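Side-chain contacts in SMI1/KNR4 family protein (PDB 2PAG), which is of unknown function but binds calcium and, as a member of the SMI1/KNR4 (SUKH) superfamily, may act as an immunity protein: residues Leu47-Val52 and Asp130-Ser135; Leu57-Val62 and Trp125-Asp130; Pro72-Thr77 and Glu95-Val100; Arg85-Ile90 and Thr105-Ser110. All blocks are in the same frame, centred on the assembly; numbering follows the deposited sequence.

Interaction 1. Residues Leu47-Val52 and Asp130-Ser135; sequences LTVSDV and DVWLES
Trp-132 brings the outer rim of its benzene ring against Val-52 and Val-49, reaching from helix 124-132 to the type I turn Val-49 to Val-52, which follows on from helix 40-49. Because CG lies anti to the backbone N (chi1 -168°), the indole stands out from its helix and spans the 10.8 Å between Val-52 CA and Trp-132 CA. Val-52 crosses the ring obliquely, its CB 3.9 Å from Trp-132 CH2 and its CG1 4.1 Å from CZ2. Val-49 is a looser neighbour, with CG2 4.4 Å from Trp-132 CZ3. The carbonyl of Val-52 comes to the ring edge in its plane, O being 3.6 Å from Trp-132 CZ2. Val-49 O also lies at the edge near that plane, 4.0 Å from Trp-132 CH2. The bond from Val-52 N to Val-49 O closes the turn that presents both carbonyls. On the pyrrole part of the indole, NE1 is hydrogen-bonded to Tyr-54 O, while Leu-8 of helix 2-11 and Pro-59 also touch the ring. Ser-135 OG gives a 2.7 Å bond to Trp-132 O, which also accepts from Ser-135 N. The contact is thus chiefly apolar and buried, but with carbonyl oxygens at the ring edge, where the slightly positive aromatic C-H groups probably suit them.

Interaction 2. Residues Leu57-Val62 and Trp125-Asp130; sequences LEPVTV and WHWARD
Leu-57 and Pro-59 lie on an irregular, rather extended piece of chain that faces Trp-127 on helix 124-132; the two backbones stay well apart, the nearest pair being Pro-59 CA and Ala-128 CA at 9.5 Å. In this alpha-plus-beta SUKH-family fold the helix packs over one face of the four-stranded antiparallel sheet, and the indole of Trp-127 lies between helix, loop and sheet. A chi1 of 178° extends the ring away from the main-chain nitrogen, outward from the helix, until its benzene end reaches the loop. Pro-59 meets that end at the edge, near the ring plane: its CG is 3.8 Å from Trp-127 CH2 and 4.1 Å from CZ3. Leu-57 arrives obliquely at the neighbouring corner, with CD1 4.2 Å from Trp-127 CZ2. The three side chains are buried and the interaction between them is wholly apolar. Trp-127 also packs edge-to-face with Trp-121, meets the ring of Tyr-98, and touches Ile-90 and Cys-91 of strand 88-93, so the loop residues border an aromatic cluster; the side chain of Trp-127 is about 13 Å from a bound calcium ion. Further along the helix, Arg-129 grips Asp-130 side-on in a salt bridge: NE reaches OD1 at 2.9 Å from above the carboxylate plane, whereas NH2 bonds to OD2 on its syn lone pair.

Interaction 3. Residues Pro72-Thr77 and Glu95-Val100; sequences PEVCAT and EDYYCV
Thr-77 N donates to Glu-73 O at 3.1 Å, one of the regular bonds of helix 71-81 that set Thr-77 and Val-74, a turn apart, against the ring of Tyr-97. The arrangement is helix-on-sheet packing within the SUKH-family fold: helix 71-81 lies over one face of the antiparallel sheet, and Tyr-97 rises towards it from strand 96-100. Thr-77 crosses the tyrosine at about a right angle and offers its methyl group, CG2 being 3.3 Å from Tyr-97 OH. Val-74 comes in obliquely, touching the phenol ring through CG1. A chi1 of 174° swings that methyl opposite the main-chain nitrogen, to the side where the ring lies. Tyr-97 also touches Ala-78 and Leu-81 of the same helix and Gln-92 of the adjacent strand, so the tyrosine packs between helix 71-81 and strand 88-93. Burial falls off along the contact: Val-74 and the tyrosine are buried, whereas Thr-77 lies at the exposed margin, where the phenol oxygen ends. At the buried end, Val-74 CG1 stands 3.9 Å from Tyr-97 CE1.

Interaction 4. Residues Arg85-Ile90 and Thr105-Ser110; sequences RELIPI and TVLLWS. With CA (calcium ion), chain B.
Leu-87 and Leu-107 meet tip to tip through single methyl groups, CD1 of the first being 4.2 Å from CD1 of the second. The two come at each other differently: Leu-87 points from its CB straight at the other segment, whereas Leu-107 leaves its strand at the side and bends CD1 in to meet it. The second pair repeats the pattern in part. Ile-90 is aimed across, and Val-106 departs laterally, so that Ile-90 CG2 lies 4.3 Å from Val-106 CG1. Neither pair joins neighbouring strands: strand 96-100 runs between the two segments, and the side chains reach across it. The pairs do so on opposite faces of the sheet, since Val-106 and Leu-107 are consecutive in their strand. On one face Leu-87 and Leu-107 meet beside Glu-101; on the other, Ile-90 and Val-106 lean on Val-124 and Trp-127 of helix 124-132. Just before the strand, Thr-105 turns its hydroxyl to the calcium ion, with OG1 at 2.4 Å from the metal. Glu-101 OE1 and Asp-103 OD1 bind the same ion. The whole is part of a four-stranded antiparallel sheet, in which the hairpin of strands 96-100 and 106-109 carries the calcium site in its connecting loop.

How the interactions relate
Interactions 1 and 2 share helix 124-132 and have centres about 4 Å apart; together they tie the C-terminal helix to helix 40-49 and to the loop that follows it. Interaction 3 sets helix 71-81 on the antiparallel sheet and interaction 4 lies across its strands; their centres are about 7 Å apart and their segments alternate along the chain. Both are nested inside the loop closed by interaction 2, which itself lies within that closed by interaction 1. The centre of interaction 1 is about 16 Å from those of 3 and 4, across the chain's centre. It touches interaction 3 through Val-131 and Tyr-98 but not interaction 4, whereas interaction 2 touches both. A single compact core thus runs from the C-terminal end to the sheet bearing the calcium loop.

Interaction 1. Residues Leu47-Val52 and Asp130-Ser135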
loop_
_atom_site.group_PDB
_atom_site.type_symbol
_atom_site.label_atom_id
_atom_site.label_comp_id
_atom_site.label_asym_id
_atom_site.label_seq_id
_atom_site.Cartn_x
_atom_site.Cartn_y
_atom_site.Cartn_z
ATOM N N LEU A 47 6.001 -2.785 -6.868
ATOM C CA LEU A 47 6.519 -3.226 -8.161
ATOM C C LEU A 47 6.089 -4.624 -8.582
ATOM O O LEU A 47 6.258 -4.995 -9.746
ATOM C CB LEU A 47 8.050 -3.156 -8.155
ATOM C CG LEU A 47 8.672 -1.763 -8.064
ATOM C CD1 LEU A 47 10.136 -1.866 -7.657
ATOM C CD2 LEU A 47 8.525 -1.051 -9.407
ATOM N N THR A 48 5.522 -5.391 -7.656
ATOM C CA THR A 48 5.129 -6.763 -7.958
ATOM C C THR A 48 3.653 -7.131 -7.859
ATOM O O THR A 48 3.201 -8.041 -8.556
ATOM C CB THR A 48 5.902 -7.748 -7.065
ATOM O OG1 THR A 48 5.558 -7.532 -5.690
ATOM C CG2 THR A 48 7.380 -7.536 -7.228
ATOM N N VAL A 49 2.897 -6.448 -7.004
ATOM C CA VAL A 49 1.487 -6.796 -6.852
ATOM C C VAL A 49 0.479 -5.647 -6.781
ATOM O O VAL A 49 -0.699 -5.890 -6.527
ATOM C CB VAL A 49 1.281 -7.699 -5.605
ATOM C CG1 VAL A 49 2.092 -8.977 -5.751
ATOM C CG2 VAL A 49 1.699 -6.975 -4.337
ATOM N N SER A 50 0.913 -4.408 -7.027
ATOM C CA SER A 50 -0.029 -3.292 -6.935
ATOM C C SER A 50 -1.055 -3.226 -8.069
ATOM O O SER A 50 -1.867 -2.295 -8.120
ATOM C CB SER A 50 0.702 -1.942 -6.781
ATOM O OG SER A 50 1.430 -1.550 -7.932
ATOM N N ASP A 51 -1.023 -4.204 -8.973
ATOM C CA ASP A 51 -2.010 -4.252 -10.051
ATOM C C ASP A 51 -3.072 -5.291 -9.691
ATOM O O ASP A 51 -3.989 -5.567 -10.471
ATOM C CB ASP A 51 -1.344 -4.615 -11.385
ATOM C CG ASP A 51 -0.710 -5.994 -11.372
ATOM O OD1 ASP A 51 -0.223 -6.419 -10.306
ATOM O OD2 ASP A 51 -0.680 -6.649 -12.442
ATOM N N VAL A 52 -2.955 -5.849 -8.493
ATOM C CA VAL A 52 -3.883 -6.868 -8.021
ATOM C C VAL A 52 -5.149 -6.336 -7.346
ATOM O O VAL A 52 -5.122 -5.359 -6.573
ATOM C CB VAL A 52 -3.168 -7.850 -7.047
ATOM C CG1 VAL A 52 -4.171 -8.813 -6.432
ATOM C CG2 VAL A 52 -2.090 -8.623 -7.799
ATOM N N ASP A 130 -1.320 -11.983 5.808
ATOM C CA ASP A 130 -2.200 -12.120 6.956
ATOM C C ASP A 130 -3.400 -11.182 7.038
ATOM O O ASP A 130 -4.317 -11.417 7.825
ATOM C CB ASP A 130 -1.362 -12.043 8.236
ATOM C CG ASP A 130 -0.211 -13.047 8.234
ATOM O OD1 ASP A 130 -0.365 -14.130 7.623
ATOM O OD2 ASP A 130 0.844 -12.766 8.845
ATOM N N VAL A 131 -3.407 -10.128 6.230
ATOM C CA VAL A 131 -4.530 -9.198 6.242
ATOM C C VAL A 131 -5.240 -9.108 4.894
ATOM O O VAL A 131 -6.433 -9.392 4.792
ATOM C CB VAL A 131 -4.087 -7.780 6.670
ATOM C CG1 VAL A 131 -5.281 -6.826 6.619
ATOM C CG2 VAL A 131 -3.503 -7.821 8.078
ATOM N N TRP A 132 -4.513 -8.724 3.853
ATOM C CA TRP A 132 -5.129 -8.591 2.537
ATOM C C TRP A 132 -5.694 -9.916 2.011
ATOM O O TRP A 132 -6.870 -9.992 1.652
ATOM C CB TRP A 132 -4.113 -8.001 1.544
ATOM C CG TRP A 132 -4.720 -7.557 0.233
ATOM C CD1 TRP A 132 -6.051 -7.429 -0.062
ATOM C CD2 TRP A 132 -4.011 -7.158 -0.949
ATOM N NE1 TRP A 132 -6.212 -6.979 -1.351
ATOM C CE2 TRP A 132 -4.976 -6.804 -1.919
ATOM C CE3 TRP A 132 -2.652 -7.067 -1.279
ATOM C CZ2 TRP A 132 -4.624 -6.364 -3.202
ATOM C CZ3 TRP A 132 -2.302 -6.630 -2.550
ATOM C CH2 TRP A 132 -3.284 -6.284 -3.496
ATOM N N LEU A 133 -4.870 -10.961 2.005
ATOM C CA LEU A 133 -5.300 -12.271 1.513
ATOM C C LEU A 133 -6.314 -12.950 2.429
ATOM O O LEU A 133 -6.892 -13.979 2.069
ATOM C CB LEU A 133 -4.088 -13.182 1.318
ATOM C CG LEU A 133 -3.312 -12.927 0.024
ATOM C CD1 LEU A 133 -1.973 -13.659 0.057
ATOM C CD2 LEU A 133 -4.149 -13.388 -1.159
ATOM N N GLU A 134 -6.526 -12.379 3.609
ATOM C CA GLU A 134 -7.491 -12.931 4.555
ATOM C C GLU A 134 -8.791 -12.129 4.550
ATOM O O GLU A 134 -9.695 -12.397 5.340
ATOM C CB GLU A 134 -6.911 -12.946 5.969
ATOM C CG GLU A 134 -5.856 -14.011 6.204
ATOM C CD GLU A 134 -6.373 -15.414 5.923
ATOM O OE1 GLU A 134 -7.486 -15.744 6.380
ATOM O OE2 GLU A 134 -5.663 -16.187 5.251
ATOM N N SER A 135 -8.884 -11.145 3.659
ATOM C CA SER A 135 -10.082 -10.319 3.567
ATOM C C SER A 135 -11.123 -10.951 2.640
ATOM O O SER A 135 -12.284 -10.491 2.668
ATOM C CB SER A 135 -9.733 -8.902 3.083
ATOM O OG SER A 135 -9.335 -8.883 1.722
ATOM O OXT SER A 135 -10.763 -11.891 1.893
#

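Interaction 2. Residues Leu57-Val62 and Trp125-Asp130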
loop_
_atom_site.group_PDB
_atom_site.type_symbol
_atom_site.label_atom_id
_atom_site.label_comp_id
_atom_site.label_asym_id
_atom_site.label_seq_id
_atom_site.Cartn_x
_atom_site.Cartn_y
_atom_site.Cartn_z
ATOM N N LEU A 57 -10.243 -5.111 0.530
ATOM C CA LEU A 57 -9.276 -4.033 0.731
ATOM C C LEU A 57 -8.637 -3.655 -0.596
ATOM O O LEU A 57 -8.357 -4.514 -1.426
ATOM C CB LEU A 57 -8.188 -4.459 1.721
ATOM C CG LEU A 57 -8.619 -4.610 3.185
ATOM C CD1 LEU A 57 -7.499 -5.225 3.992
ATOM C CD2 LEU A 57 -8.998 -3.259 3.753
ATOM N N GLU A 58 -8.427 -2.357 -0.793
ATOM C CA GLU A 58 -7.805 -1.857 -2.010
ATOM C C GLU A 58 -6.555 -1.080 -1.612
ATOM O O GLU A 58 -6.620 0.106 -1.279
ATOM C CB GLU A 58 -8.755 -0.935 -2.763
ATOM C CG GLU A 58 -9.989 -1.606 -3.310
ATOM C CD GLU A 58 -10.882 -0.618 -4.029
ATOM O OE1 GLU A 58 -11.557 0.172 -3.343
ATOM O OE2 GLU A 58 -10.890 -0.617 -5.278
ATOM N N PRO A 59 -5.394 -1.742 -1.638
ATOM C CA PRO A 59 -4.157 -1.060 -1.265
ATOM C C PRO A 59 -3.789 0.084 -2.209
ATOM O O PRO A 59 -4.362 0.238 -3.293
ATOM C CB PRO A 59 -3.121 -2.186 -1.283
ATOM C CG PRO A 59 -3.944 -3.428 -1.077
ATOM C CD PRO A 59 -5.136 -3.157 -1.939
ATOM N N VAL A 60 -2.819 0.884 -1.789
ATOM C CA VAL A 60 -2.390 2.014 -2.591
ATOM C C VAL A 60 -1.749 1.617 -3.915
ATOM O O VAL A 60 -1.191 0.515 -4.071
ATOM C CB VAL A 60 -1.408 2.921 -1.814
ATOM C CG1 VAL A 60 -2.091 3.483 -0.570
ATOM C CG2 VAL A 60 -0.154 2.147 -1.440
ATOM N N THR A 61 -1.864 2.530 -4.873
ATOM C CA THR A 61 -1.328 2.354 -6.215
ATOM C C THR A 61 -0.600 3.631 -6.630
ATOM O O THR A 61 -0.721 4.664 -5.975
ATOM C CB THR A 61 -2.459 2.074 -7.221
ATOM O OG1 THR A 61 -3.420 3.142 -7.180
ATOM C CG2 THR A 61 -3.145 0.758 -6.886
ATOM N N VAL A 62 0.153 3.563 -7.722
ATOM C CA VAL A 62 0.880 4.741 -8.173
ATOM C C VAL A 62 0.800 5.008 -9.672
ATOM O O VAL A 62 1.444 5.935 -10.161
ATOM C CB VAL A 62 2.380 4.640 -7.803
ATOM C CG1 VAL A 62 2.544 4.475 -6.299
ATOM C CG2 VAL A 62 3.023 3.473 -8.544
ATOM N N TRP A 125 4.800 -7.737 3.444
ATOM C CA TRP A 125 4.417 -9.060 2.974
ATOM C C TRP A 125 3.631 -9.823 4.049
ATOM O O TRP A 125 2.747 -10.620 3.724
ATOM C CB TRP A 125 5.655 -9.831 2.510
ATOM C CG TRP A 125 6.206 -9.266 1.221
ATOM C CD1 TRP A 125 7.461 -8.769 1.009
ATOM C CD2 TRP A 125 5.502 -9.118 -0.022
ATOM N NE1 TRP A 125 7.582 -8.318 -0.286
ATOM C CE2 TRP A 125 6.393 -8.520 -0.940
ATOM C CE3 TRP A 125 4.205 -9.431 -0.447
ATOM C CZ2 TRP A 125 6.027 -8.231 -2.262
ATOM C CZ3 TRP A 125 3.839 -9.143 -1.761
ATOM C CH2 TRP A 125 4.751 -8.548 -2.651
ATOM N N HIS A 126 3.937 -9.581 5.323
ATOM C CA HIS A 126 3.181 -10.224 6.401
ATOM C C HIS A 126 1.769 -9.660 6.344
ATOM O O HIS A 126 0.781 -10.377 6.518
ATOM C CB HIS A 126 3.772 -9.900 7.774
ATOM C CG HIS A 126 5.009 -10.669 8.099
ATOM N ND1 HIS A 126 6.245 -10.349 7.580
ATOM C CD2 HIS A 126 5.201 -11.752 8.891
ATOM C CE1 HIS A 126 7.146 -11.199 8.039
ATOM N NE2 HIS A 126 6.538 -12.060 8.838
ATOM N N TRP A 127 1.685 -8.357 6.107
ATOM C CA TRP A 127 0.396 -7.692 6.012
ATOM C C TRP A 127 -0.393 -8.221 4.810
ATOM O O TRP A 127 -1.593 -8.469 4.906
ATOM C CB TRP A 127 0.591 -6.183 5.868
ATOM C CG TRP A 127 -0.699 -5.446 5.718
ATOM C CD1 TRP A 127 -1.549 -5.062 6.718
ATOM C CD2 TRP A 127 -1.344 -5.099 4.488
ATOM N NE1 TRP A 127 -2.689 -4.504 6.183
ATOM C CE2 TRP A 127 -2.587 -4.513 4.816
ATOM C CE3 TRP A 127 -0.994 -5.231 3.137
ATOM C CZ2 TRP A 127 -3.481 -4.060 3.840
ATOM C CZ3 TRP A 127 -1.883 -4.783 2.169
ATOM C CH2 TRP A 127 -3.114 -4.203 2.527
ATOM N N ALA A 128 0.284 -8.393 3.679
ATOM C CA ALA A 128 -0.379 -8.884 2.478
ATOM C C ALA A 128 -0.919 -10.296 2.683
ATOM O O ALA A 128 -2.032 -10.617 2.256
ATOM C CB ALA A 128 0.590 -8.863 1.307
ATOM N N ARG A 129 -0.126 -11.127 3.349
ATOM C CA ARG A 129 -0.493 -12.513 3.597
ATOM C C ARG A 129 -1.524 -12.683 4.699
ATOM O O ARG A 129 -2.495 -13.424 4.540
ATOM C CB ARG A 129 0.751 -13.320 3.970
ATOM C CG ARG A 129 0.488 -14.802 4.194
ATOM C CD ARG A 129 1.697 -15.477 4.803
ATOM N NE ARG A 129 1.917 -15.039 6.176
ATOM C CZ ARG A 129 3.069 -15.174 6.824
ATOM N NH1 ARG A 129 4.106 -15.737 6.218
ATOM N NH2 ARG A 129 3.184 -14.746 8.073
ATOM N N ASP A 130 -1.320 -11.983 5.808
ATOM C CA ASP A 130 -2.200 -12.120 6.956
ATOM C C ASP A 130 -3.400 -11.182 7.038
ATOM O O ASP A 130 -4.317 -11.417 7.825
ATOM C CB ASP A 130 -1.362 -12.043 8.236
ATOM C CG ASP A 130 -0.211 -13.047 8.234
ATOM O OD1 ASP A 130 -0.365 -14.130 7.623
ATOM O OD2 ASP A 130 0.844 -12.766 8.845
#

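Interaction 3. Residues Pro72-Thr77 and Glu95-Val100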
loop_
_atom_site.group_PDB
_atom_site.type_symbol
_atom_site.label_atom_id
_atom_site.label_comp_id
_atom_site.label_asym_id
_atom_site.label_seq_id
_atom_site.Cartn_x
_atom_site.Cartn_y
_atom_site.Cartn_z
ATOM N N PRO A 72 -0.069 9.492 -3.710
ATOM C CA PRO A 72 0.080 10.887 -3.283
ATOM C C PRO A 72 -1.199 11.467 -2.683
ATOM O O PRO A 72 -1.141 12.228 -1.715
ATOM C CB PRO A 72 0.506 11.597 -4.564
ATOM C CG PRO A 72 1.281 10.528 -5.286
ATOM C CD PRO A 72 0.380 9.322 -5.103
ATOM N N GLU A 73 -2.349 11.119 -3.261
ATOM C CA GLU A 73 -3.622 11.613 -2.743
ATOM C C GLU A 73 -3.979 10.939 -1.418
ATOM O O GLU A 73 -4.511 11.585 -0.517
ATOM C CB GLU A 73 -4.753 11.393 -3.757
ATOM C CG GLU A 73 -4.619 12.186 -5.056
ATOM C CD GLU A 73 -4.965 13.665 -4.915
ATOM O OE1 GLU A 73 -4.891 14.385 -5.936
ATOM O OE2 GLU A 73 -5.315 14.114 -3.800
ATOM N N VAL A 74 -3.700 9.642 -1.300
ATOM C CA VAL A 74 -3.986 8.926 -0.062
ATOM C C VAL A 74 -3.118 9.495 1.075
ATOM O O VAL A 74 -3.576 9.639 2.207
ATOM C CB VAL A 74 -3.720 7.396 -0.217
ATOM C CG1 VAL A 74 -3.882 6.694 1.114
ATOM C CG2 VAL A 74 -4.698 6.797 -1.221
ATOM N N CYS A 75 -1.865 9.823 0.767
ATOM C CA CYS A 75 -0.961 10.384 1.769
ATOM C C CYS A 75 -1.477 11.731 2.254
ATOM O O CYS A 75 -1.547 11.983 3.457
ATOM C CB CYS A 75 0.445 10.568 1.194
ATOM S SG CYS A 75 1.403 9.046 1.068
ATOM N N ALA A 76 -1.830 12.597 1.311
ATOM C CA ALA A 76 -2.341 13.919 1.647
ATOM C C ALA A 76 -3.547 13.810 2.574
ATOM O O ALA A 76 -3.629 14.510 3.584
ATOM C CB ALA A 76 -2.719 14.661 0.392
ATOM N N THR A 77 -4.476 12.926 2.230
ATOM C CA THR A 77 -5.682 12.726 3.029
ATOM C C THR A 77 -5.356 12.180 4.415
ATOM O O THR A 77 -5.861 12.676 5.420
ATOM C CB THR A 77 -6.657 11.759 2.336
ATOM O OG1 THR A 77 -7.087 12.320 1.085
ATOM C CG2 THR A 77 -7.867 11.499 3.223
ATOM N N GLU A 95 -11.863 4.928 7.835
ATOM C CA GLU A 95 -11.177 6.135 8.279
ATOM C C GLU A 95 -9.835 5.764 8.905
ATOM O O GLU A 95 -9.103 6.630 9.383
ATOM C CB GLU A 95 -12.028 6.902 9.299
ATOM C CG GLU A 95 -12.678 6.031 10.354
ATOM C CD GLU A 95 -13.227 6.833 11.524
ATOM O OE1 GLU A 95 -13.541 8.029 11.335
ATOM O OE2 GLU A 95 -13.349 6.262 12.628
ATOM N N ASP A 96 -9.514 4.472 8.900
ATOM C CA ASP A 96 -8.247 4.010 9.455
ATOM C C ASP A 96 -7.265 3.765 8.325
ATOM O O ASP A 96 -7.656 3.671 7.162
ATOM C CB ASP A 96 -8.429 2.723 10.260
ATOM C CG ASP A 96 -9.260 2.922 11.514
ATOM O OD1 ASP A 96 -9.370 4.073 11.998
ATOM O OD2 ASP A 96 -9.789 1.913 12.022
ATOM N N TYR A 97 -5.988 3.645 8.667
ATOM C CA TYR A 97 -4.958 3.431 7.652
ATOM C C TYR A 97 -3.859 2.480 8.074
ATOM O O TYR A 97 -3.291 2.620 9.154
ATOM C CB TYR A 97 -4.267 4.751 7.300
ATOM C CG TYR A 97 -5.106 5.743 6.546
ATOM C CD1 TYR A 97 -5.150 5.732 5.155
ATOM C CD2 TYR A 97 -5.856 6.699 7.226
ATOM C CE1 TYR A 97 -5.917 6.649 4.453
ATOM C CE2 TYR A 97 -6.631 7.621 6.536
ATOM C CZ TYR A 97 -6.656 7.590 5.151
ATOM O OH TYR A 97 -7.417 8.495 4.456
ATOM N N TYR A 98 -3.557 1.514 7.215
ATOM C CA TYR A 98 -2.434 0.621 7.479
ATOM C C TYR A 98 -1.299 1.452 6.881
ATOM O O TYR A 98 -1.377 1.878 5.728
ATOM C CB TYR A 98 -2.611 -0.702 6.731
ATOM C CG TYR A 98 -3.687 -1.588 7.323
ATOM C CD1 TYR A 98 -3.440 -2.345 8.467
ATOM C CD2 TYR A 98 -4.948 -1.672 6.737
ATOM C CE1 TYR A 98 -4.423 -3.174 9.017
ATOM C CE2 TYR A 98 -5.944 -2.501 7.282
ATOM C CZ TYR A 98 -5.667 -3.246 8.417
ATOM O OH TYR A 98 -6.632 -4.077 8.940
ATOM N N CYS A 99 -0.272 1.726 7.681
ATOM C CA CYS A 99 0.852 2.548 7.236
ATOM C C CYS A 99 2.174 1.862 7.485
ATOM O O CYS A 99 2.288 1.022 8.379
ATOM C CB CYS A 99 0.858 3.884 7.975
ATOM S SG CYS A 99 -0.711 4.771 7.953
ATOM N N VAL A 100 3.187 2.270 6.730
ATOM C CA VAL A 100 4.502 1.665 6.837
ATOM C C VAL A 100 5.560 2.598 7.410
ATOM O O VAL A 100 5.713 3.747 6.968
ATOM C CB VAL A 100 4.960 1.168 5.463
ATOM C CG1 VAL A 100 6.194 0.294 5.601
ATOM C CG2 VAL A 100 3.825 0.388 4.805
#

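Interaction 4. Residues Arg85-Ile90 and Thr105-Ser110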
loop_
_atom_site.group_PDB
_atom_site.type_symbol
_atom_site.label_atom_id
_atom_site.label_comp_id
_atom_site.label_asym_id
_atom_site.label_seq_id
_atom_site.Cartn_x
_atom_site.Cartn_y
_atom_site.Cartn_z
ATOM N N ARG A 85 3.448 12.113 9.510
ATOM C CA ARG A 85 4.082 12.266 8.196
ATOM C C ARG A 85 5.142 11.206 7.903
ATOM O O ARG A 85 5.385 10.860 6.745
ATOM C CB ARG A 85 4.722 13.655 8.088
ATOM C CG ARG A 85 5.472 13.926 6.778
ATOM C CD ARG A 85 4.523 14.018 5.594
ATOM N NE ARG A 85 5.054 14.861 4.523
ATOM C CZ ARG A 85 5.924 14.463 3.600
ATOM N NH1 ARG A 85 6.378 13.219 3.597
ATOM N NH2 ARG A 85 6.337 15.317 2.673
ATOM N N GLU A 86 5.777 10.702 8.956
ATOM C CA GLU A 86 6.823 9.691 8.832
ATOM C C GLU A 86 6.301 8.316 8.410
ATOM O O GLU A 86 7.081 7.432 8.048
ATOM C CB GLU A 86 7.564 9.565 10.166
ATOM C CG GLU A 86 6.682 9.088 11.306
ATOM C CD GLU A 86 7.334 9.250 12.662
ATOM O OE1 GLU A 86 8.470 8.759 12.843
ATOM O OE2 GLU A 86 6.706 9.866 13.552
ATOM N N LEU A 87 4.985 8.139 8.464
ATOM C CA LEU A 87 4.351 6.875 8.091
ATOM C C LEU A 87 3.716 7.002 6.713
ATOM O O LEU A 87 2.999 7.970 6.442
ATOM C CB LEU A 87 3.268 6.507 9.114
ATOM C CG LEU A 87 3.697 6.352 10.576
ATOM C CD1 LEU A 87 2.496 5.896 11.414
ATOM C CD2 LEU A 87 4.839 5.335 10.671
ATOM N N ILE A 88 3.975 6.026 5.844
ATOM C CA ILE A 88 3.405 6.040 4.497
ATOM C C ILE A 88 2.280 5.020 4.393
ATOM O O ILE A 88 2.502 3.820 4.558
ATOM C CB ILE A 88 4.450 5.686 3.423
ATOM C CG1 ILE A 88 5.648 6.628 3.518
ATOM C CG2 ILE A 88 3.814 5.780 2.037
ATOM C CD1 ILE A 88 6.807 6.224 2.622
ATOM N N PRO A 89 1.056 5.477 4.097
ATOM C CA PRO A 89 -0.058 4.530 3.989
ATOM C C PRO A 89 0.133 3.463 2.926
ATOM O O PRO A 89 0.632 3.741 1.838
ATOM C CB PRO A 89 -1.247 5.426 3.659
ATOM C CG PRO A 89 -0.890 6.710 4.324
ATOM C CD PRO A 89 0.575 6.867 4.004
ATOM N N ILE A 90 -0.251 2.233 3.253
ATOM C CA ILE A 90 -0.188 1.161 2.278
ATOM C C ILE A 90 -1.630 0.776 1.956
ATOM O O ILE A 90 -1.917 0.275 0.877
ATOM C CB ILE A 90 0.620 -0.079 2.785
ATOM C CG1 ILE A 90 0.562 -1.177 1.722
ATOM C CG2 ILE A 90 0.054 -0.611 4.116
ATOM C CD1 ILE A 90 1.495 -2.349 1.980
ATOM N N THR A 105 8.056 -1.758 9.158
ATOM C CA THR A 105 6.971 -2.272 9.986
ATOM C C THR A 105 5.644 -1.672 9.527
ATOM O O THR A 105 5.583 -0.491 9.191
ATOM C CB THR A 105 7.182 -1.916 11.475
ATOM O OG1 THR A 105 8.482 -2.345 11.893
ATOM C CG2 THR A 105 6.116 -2.597 12.346
ATOM N N VAL A 106 4.596 -2.492 9.494
ATOM C CA VAL A 106 3.269 -2.016 9.103
ATOM C C VAL A 106 2.466 -1.811 10.377
ATOM O O VAL A 106 2.418 -2.690 11.242
ATOM C CB VAL A 106 2.524 -3.028 8.211
ATOM C CG1 VAL A 106 1.149 -2.471 7.847
ATOM C CG2 VAL A 106 3.331 -3.295 6.946
ATOM N N LEU A 107 1.838 -0.648 10.490
ATOM C CA LEU A 107 1.049 -0.322 11.668
ATOM C C LEU A 107 -0.359 0.023 11.243
ATOM O O LEU A 107 -0.628 0.250 10.067
ATOM C CB LEU A 107 1.639 0.894 12.384
ATOM C CG LEU A 107 3.133 0.920 12.699
ATOM C CD1 LEU A 107 3.509 2.265 13.311
ATOM C CD2 LEU A 107 3.471 -0.208 13.656
ATOM N N LEU A 108 -1.261 0.069 12.212
ATOM C CA LEU A 108 -2.630 0.446 11.919
ATOM C C LEU A 108 -2.890 1.729 12.688
ATOM O O LEU A 108 -2.750 1.761 13.911
ATOM C CB LEU A 108 -3.601 -0.643 12.365
ATOM C CG LEU A 108 -5.077 -0.288 12.179
ATOM C CD1 LEU A 108 -5.392 -0.029 10.708
ATOM C CD2 LEU A 108 -5.915 -1.431 12.730
ATOM N N TRP A 109 -3.243 2.791 11.972
ATOM C CA TRP A 109 -3.522 4.066 12.612
ATOM C C TRP A 109 -5.031 4.239 12.693
ATOM O O TRP A 109 -5.719 4.225 11.672
ATOM C CB TRP A 109 -2.913 5.207 11.803
ATOM C CG TRP A 109 -3.054 6.553 12.446
ATOM C CD1 TRP A 109 -2.203 7.126 13.347
ATOM C CD2 TRP A 109 -4.102 7.499 12.221
ATOM N NE1 TRP A 109 -2.655 8.381 13.692
ATOM C CE2 TRP A 109 -3.821 8.632 13.016
ATOM C CE3 TRP A 109 -5.255 7.500 11.421
ATOM C CZ2 TRP A 109 -4.651 9.761 13.035
ATOM C CZ3 TRP A 109 -6.082 8.624 11.438
ATOM C CH2 TRP A 109 -5.774 9.739 12.241
ATOM N N SER A 110 -5.539 4.395 13.913
ATOM C CA SER A 110 -6.968 4.564 14.145
ATOM C C SER A 110 -7.367 6.039 14.168
ATOM O O SER A 110 -6.763 6.833 14.886
ATOM C CB SER A 110 -7.354 3.915 15.473
ATOM O OG SER A 110 -8.701 4.209 15.808
HETATM CA CA CA B . 9.673 -0.634 13.138
#